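Local coordinates for Mgp-operon protein 3 (Mycoplasma pneumoniae, PDB 6RJ1) that probably acts as a surface adhesion protein that works together with the P1 adhesin when this human pathogen attaches to host cells, at residues Y738-N742 with T762-A767; L733-Y739 with V805-V810. One frame throughout, in Å; residues are numbered along the deposited sequence.

Contact 1. Residues Y738-N742 with T762-A767; sequences YYSAN and TLESQA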
loop_
_atom_site.group_PDB
_atom_site.type_symbol
_atom_site.label_atom_id
_atom_site.label_comp_id
_atom_site.label_asym_id
_atom_site.label_seq_id
_atom_site.Cartn_x
_atom_site.Cartn_y
_atom_site.Cartn_z
ATOM N N TYR A 738 9.087 0.387 19.037
ATOM C CA TYR A 738 9.650 1.539 19.741
ATOM C C TYR A 738 9.111 2.881 19.207
ATOM O O TYR A 738 9.481 3.932 19.730
ATOM C CB TYR A 738 11.195 1.491 19.780
ATOM C CG TYR A 738 11.872 1.345 18.433
ATOM C CD1 TYR A 738 12.138 2.457 17.638
ATOM C CD2 TYR A 738 12.300 0.101 17.978
ATOM C CE1 TYR A 738 12.778 2.332 16.409
ATOM C CE2 TYR A 738 12.947 -0.035 16.749
ATOM C CZ TYR A 738 13.197 1.086 15.976
ATOM O OH TYR A 738 13.810 0.959 14.753
ATOM N N TYR A 739 8.205 2.839 18.212
ATOM C CA TYR A 739 7.523 4.018 17.680
ATOM C C TYR A 739 6.330 4.319 18.584
ATOM O O TYR A 739 5.713 5.378 18.478
ATOM C CB TYR A 739 7.069 3.780 16.224
ATOM C CG TYR A 739 8.062 4.238 15.177
ATOM C CD1 TYR A 739 9.421 4.328 15.468
ATOM C CD2 TYR A 739 7.646 4.569 13.894
ATOM C CE1 TYR A 739 10.338 4.751 14.513
ATOM C CE2 TYR A 739 8.558 4.999 12.929
ATOM C CZ TYR A 739 9.905 5.086 13.244
ATOM O OH TYR A 739 10.818 5.511 12.316
ATOM N N SER A 740 6.015 3.366 19.478
ATOM C CA SER A 740 4.951 3.447 20.470
ATOM C C SER A 740 5.573 3.675 21.838
ATOM O O SER A 740 6.555 3.013 22.194
ATOM C CB SER A 740 4.120 2.167 20.480
ATOM O OG SER A 740 3.334 2.055 19.308
ATOM N N ALA A 741 5.005 4.616 22.603
ATOM C CA ALA A 741 5.484 4.966 23.940
ATOM C C ALA A 741 5.277 3.843 24.945
ATOM O O ALA A 741 6.185 3.554 25.716
ATOM C CB ALA A 741 4.806 6.240 24.425
ATOM N N ASN A 742 4.100 3.198 24.919
ATOM C CA ASN A 742 3.730 2.140 25.860
ATOM C C ASN A 742 3.632 0.758 25.199
ATOM O O ASN A 742 2.652 0.035 25.427
ATOM C CB ASN A 742 2.406 2.516 26.578
ATOM C CG ASN A 742 1.195 2.653 25.655
ATOM O OD1 ASN A 742 1.313 2.821 24.427
ATOM N ND2 ASN A 742 0.003 2.577 26.232
ATOM N N THR A 762 -5.621 1.962 23.515
ATOM C CA THR A 762 -4.768 2.424 24.629
ATOM C C THR A 762 -3.298 2.648 24.204
ATOM O O THR A 762 -2.538 3.256 24.963
ATOM C CB THR A 762 -4.896 1.525 25.862
ATOM O OG1 THR A 762 -4.395 0.223 25.564
ATOM C CG2 THR A 762 -6.325 1.445 26.377
ATOM N N LEU A 763 -2.924 2.200 22.980
ATOM C CA LEU A 763 -1.590 2.371 22.399
ATOM C C LEU A 763 -1.340 3.858 22.133
ATOM O O LEU A 763 -2.179 4.532 21.523
ATOM C CB LEU A 763 -1.446 1.551 21.102
ATOM C CG LEU A 763 -0.022 1.318 20.578
ATOM C CD1 LEU A 763 0.706 0.254 21.388
ATOM C CD2 LEU A 763 -0.042 0.922 19.118
ATOM N N GLU A 764 -0.198 4.361 22.650
ATOM C CA GLU A 764 0.255 5.752 22.569
ATOM C C GLU A 764 1.352 5.885 21.515
ATOM O O GLU A 764 2.387 5.219 21.617
ATOM C CB GLU A 764 0.804 6.221 23.934
ATOM C CG GLU A 764 -0.206 6.259 25.072
ATOM C CD GLU A 764 0.389 6.423 26.464
ATOM O OE1 GLU A 764 -0.127 5.777 27.405
ATOM O OE2 GLU A 764 1.368 7.191 26.619
ATOM N N SER A 765 1.149 6.762 20.527
ATOM C CA SER A 765 2.153 6.975 19.489
ATOM C C SER A 765 3.173 8.027 19.892
ATOM O O SER A 765 2.798 9.109 20.356
ATOM C CB SER A 765 1.497 7.366 18.171
ATOM O OG SER A 765 2.462 7.801 17.225
ATOM N N GLN A 766 4.464 7.713 19.682
ATOM C CA GLN A 766 5.581 8.632 19.906
ATOM C C GLN A 766 6.383 8.829 18.597
ATOM O O GLN A 766 7.489 9.380 18.611
ATOM C CB GLN A 766 6.449 8.222 21.117
ATOM C CG GLN A 766 7.317 6.982 20.911
ATOM C CD GLN A 766 8.108 6.571 22.130
ATOM O OE1 GLN A 766 8.016 7.165 23.212
ATOM N NE2 GLN A 766 8.894 5.516 21.985
ATOM N N ALA A 767 5.787 8.401 17.466
ATOM C CA ALA A 767 6.335 8.501 16.111
ATOM C C ALA A 767 6.423 9.956 15.644
ATOM O O ALA A 767 5.535 10.761 15.940
ATOM C CB ALA A 767 5.478 7.703 15.150
#

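Contact 2. Residues L733-Y739 with V805-V810; sequences LPVPYYY and VRGGVV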
loop_
_atom_site.group_PDB
_atom_site.type_symbol
_atom_site.label_atom_id
_atom_site.label_comp_id
_atom_site.label_asym_id
_atom_site.label_seq_id
_atom_site.Cartn_x
_atom_site.Cartn_y
_atom_site.Cartn_z
ATOM N N LEU A 733 6.666 -7.302 7.530
ATOM C CA LEU A 733 7.380 -6.070 7.830
ATOM C C LEU A 733 6.540 -5.183 8.774
ATOM O O LEU A 733 5.836 -4.284 8.315
ATOM C CB LEU A 733 7.718 -5.367 6.494
ATOM C CG LEU A 733 8.713 -4.224 6.503
ATOM C CD1 LEU A 733 10.036 -4.640 7.111
ATOM C CD2 LEU A 733 8.931 -3.714 5.094
ATOM N N PRO A 734 6.582 -5.455 10.098
ATOM C CA PRO A 734 5.783 -4.655 11.036
ATOM C C PRO A 734 6.374 -3.279 11.319
ATOM O O PRO A 734 7.545 -3.069 11.025
ATOM C CB PRO A 734 5.791 -5.521 12.299
ATOM C CG PRO A 734 7.082 -6.227 12.246
ATOM C CD PRO A 734 7.341 -6.509 10.804
ATOM N N VAL A 735 5.591 -2.355 11.928
ATOM C CA VAL A 735 6.112 -1.041 12.345
ATOM C C VAL A 735 7.060 -1.239 13.535
ATOM O O VAL A 735 6.844 -2.174 14.319
ATOM C CB VAL A 735 5.037 0.013 12.722
ATOM C CG1 VAL A 735 4.533 0.754 11.504
ATOM C CG2 VAL A 735 3.896 -0.568 13.548
ATOM N N PRO A 736 8.075 -0.372 13.745
ATOM C CA PRO A 736 8.913 -0.529 14.935
ATOM C C PRO A 736 8.054 -0.381 16.189
ATOM O O PRO A 736 7.244 0.540 16.275
ATOM C CB PRO A 736 9.916 0.621 14.811
ATOM C CG PRO A 736 9.896 0.998 13.399
ATOM C CD PRO A 736 8.491 0.808 12.964
ATOM N N TYR A 737 8.182 -1.326 17.123
ATOM C CA TYR A 737 7.445 -1.301 18.388
ATOM C C TYR A 737 7.828 -0.068 19.194
ATOM O O TYR A 737 6.993 0.477 19.911
ATOM C CB TYR A 737 7.703 -2.579 19.209
ATOM C CG TYR A 737 9.167 -2.901 19.424
ATOM C CD1 TYR A 737 9.868 -2.375 20.510
ATOM C CD2 TYR A 737 9.853 -3.741 18.550
ATOM C CE1 TYR A 737 11.221 -2.646 20.700
ATOM C CE2 TYR A 737 11.205 -4.028 18.738
ATOM C CZ TYR A 737 11.884 -3.480 19.816
ATOM O OH TYR A 737 13.216 -3.758 20.007
ATOM N N TYR A 738 9.087 0.387 19.037
ATOM C CA TYR A 738 9.650 1.539 19.741
ATOM C C TYR A 738 9.111 2.881 19.207
ATOM O O TYR A 738 9.481 3.932 19.730
ATOM C CB TYR A 738 11.195 1.491 19.780
ATOM C CG TYR A 738 11.872 1.345 18.433
ATOM C CD1 TYR A 738 12.138 2.457 17.638
ATOM C CD2 TYR A 738 12.300 0.101 17.978
ATOM C CE1 TYR A 738 12.778 2.332 16.409
ATOM C CE2 TYR A 738 12.947 -0.035 16.749
ATOM C CZ TYR A 738 13.197 1.086 15.976
ATOM O OH TYR A 738 13.810 0.959 14.753
ATOM N N TYR A 739 8.205 2.839 18.212
ATOM C CA TYR A 739 7.523 4.018 17.680
ATOM C C TYR A 739 6.330 4.319 18.584
ATOM O O TYR A 739 5.713 5.378 18.478
ATOM C CB TYR A 739 7.069 3.780 16.224
ATOM C CG TYR A 739 8.062 4.238 15.177
ATOM C CD1 TYR A 739 9.421 4.328 15.468
ATOM C CD2 TYR A 739 7.646 4.569 13.894
ATOM C CE1 TYR A 739 10.338 4.751 14.513
ATOM C CE2 TYR A 739 8.558 4.999 12.929
ATOM C CZ TYR A 739 9.905 5.086 13.244
ATOM O OH TYR A 739 10.818 5.511 12.316
ATOM N N VAL A 805 10.586 2.548 4.455
ATOM C CA VAL A 805 9.432 2.126 5.261
ATOM C C VAL A 805 9.533 2.793 6.635
ATOM O O VAL A 805 10.558 3.412 6.942
ATOM C CB VAL A 805 9.251 0.584 5.364
ATOM C CG1 VAL A 805 8.861 -0.020 4.019
ATOM C CG2 VAL A 805 10.481 -0.102 5.954
ATOM N N ARG A 806 8.489 2.668 7.467
ATOM C CA ARG A 806 8.519 3.242 8.805
ATOM C C ARG A 806 9.568 2.526 9.644
ATOM O O ARG A 806 9.502 1.299 9.812
ATOM C CB ARG A 806 7.147 3.173 9.475
ATOM C CG ARG A 806 6.063 3.917 8.722
ATOM C CD ARG A 806 4.799 4.012 9.541
ATOM N NE ARG A 806 4.919 4.982 10.631
ATOM C CZ ARG A 806 3.974 5.223 11.526
ATOM N NH1 ARG A 806 2.837 4.545 11.500
ATOM N NH2 ARG A 806 4.162 6.139 12.464
ATOM N N GLY A 807 10.568 3.290 10.085
ATOM C CA GLY A 807 11.649 2.792 10.924
ATOM C C GLY A 807 12.936 2.368 10.257
ATOM O O GLY A 807 13.941 2.197 10.952
ATOM N N GLY A 808 12.926 2.180 8.945
ATOM C CA GLY A 808 14.130 1.763 8.243
ATOM C C GLY A 808 14.055 1.652 6.735
ATOM O O GLY A 808 13.043 1.989 6.117
ATOM N N VAL A 809 15.162 1.185 6.141
ATOM C CA VAL A 809 15.302 0.984 4.705
ATOM C C VAL A 809 15.226 -0.508 4.361
ATOM O O VAL A 809 15.791 -1.345 5.073
ATOM C CB VAL A 809 16.579 1.682 4.141
ATOM C CG1 VAL A 809 17.868 1.097 4.722
ATOM C CG2 VAL A 809 16.613 1.666 2.611
ATOM N N VAL A 810 14.523 -0.829 3.268
ATOM C CA VAL A 810 14.422 -2.206 2.791
ATOM C C VAL A 810 15.089 -2.316 1.421
ATOM O O VAL A 810 14.843 -1.504 0.524
ATOM C CB VAL A 810 13.010 -2.861 2.868
ATOM C CG1 VAL A 810 11.911 -1.834 3.049
ATOM C CG2 VAL A 810 12.718 -3.790 1.690
HETATM O O HOH W 1 10.023 6.290 9.923
#

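Contact 1. Residues Y738-N742 with T762-A767
An isolated antiparallel bridge, with S740 and S765 as its non-hydrogen-bonded pair, joins two stretches of the long connection between strands 723-732 and 779-786. Two backbone bonds flank the pair: Q766 N gives its hydrogen to Y739 O at 2.9 Å, and A741 N gives its own to E764 O at the same distance. Side-chain amides extend the pairing at both ends. At one end, N742 uses both of its amide atoms on main chain: OD1 accepts from E764 N (2.8 Å), while ND2 donates to T762 O (2.9 Å), lying above that carbonyl's plane. These opposite demands fix which way the amide is turned. The carboxylate of E764 lies across it, the two planes 39° apart. At the other end, Q766 places CG between its backbone N and carbonyl carbon (chi1 72°), then runs extended over the main chain of Y739-A741 until NE2 reaches Y738 O at 2.8 Å, a nearly straight bond. Between the ends, the isobutyl group of L763 packs against S740, whose OG is hydrogen-bonded to S774. L763 and S740 also rest on helix 666-673, touching V669 and L673 respectively.

Contact 2. Residues L733-Y739 with V805-V810
Buried packing, without a direct hydrogen bond, sets L733-Y739 against the tip of the beta hairpin formed by strands 799-805 and 808-815. P736 meets this tip at the glycine: its CG lies 3.5 Å from G807 CA. The same CG sits over the centre of the Y739 ring, 3.8 Å above the plane, so this one proline carbon packs against both the ring and the turn. At the edge of that ring a water bridges the two segments, lying 2.6 Å from Y739 OH and accepting from G807 N at 3.1 Å; Y739 OH is also hydrogen-bonded to S844 OG. V735 runs alongside the start of the R806 chain, with V735 CG1 3.8 Å from R806 CD. Bent at chi3 (74°), the arginine chain carries its guanidinium to a salt bridge with D769 and to the carbonyls of N773 and L776. At the far end L733 CD2 meets V805 CG1 tip to tip at 3.8 Å, and V810 CG1 lies close by. V805-G808 is a type II beta turn, with G807 at its third position taking a positive phi (96°), a conformation characteristic of glycine there and here closing a two-residue hairpin loop.

Both contacts start from one continuous stretch, overlapping at Y738 and Y739, and their centres lie about 13 Å apart on the same side of the chain's centre. Along the chain come 733-739, 738-742, 762-767 and finally 805-810. Contact 1 closes the long connection after strand 723-732 upon itself, whereas contact 2 sets the start of that connection against a hairpin of the next antiparallel sheet. They also touch directly: A767 CB packs against R806 NH2 at 3.4 Å. D769, a few residues beyond contact 1, touches Y739 and pairs with R806. Together, the packing of L733-Y739 on the hairpin and the R806-D769 salt bridge tie a largely irregular connection to a regular sheet.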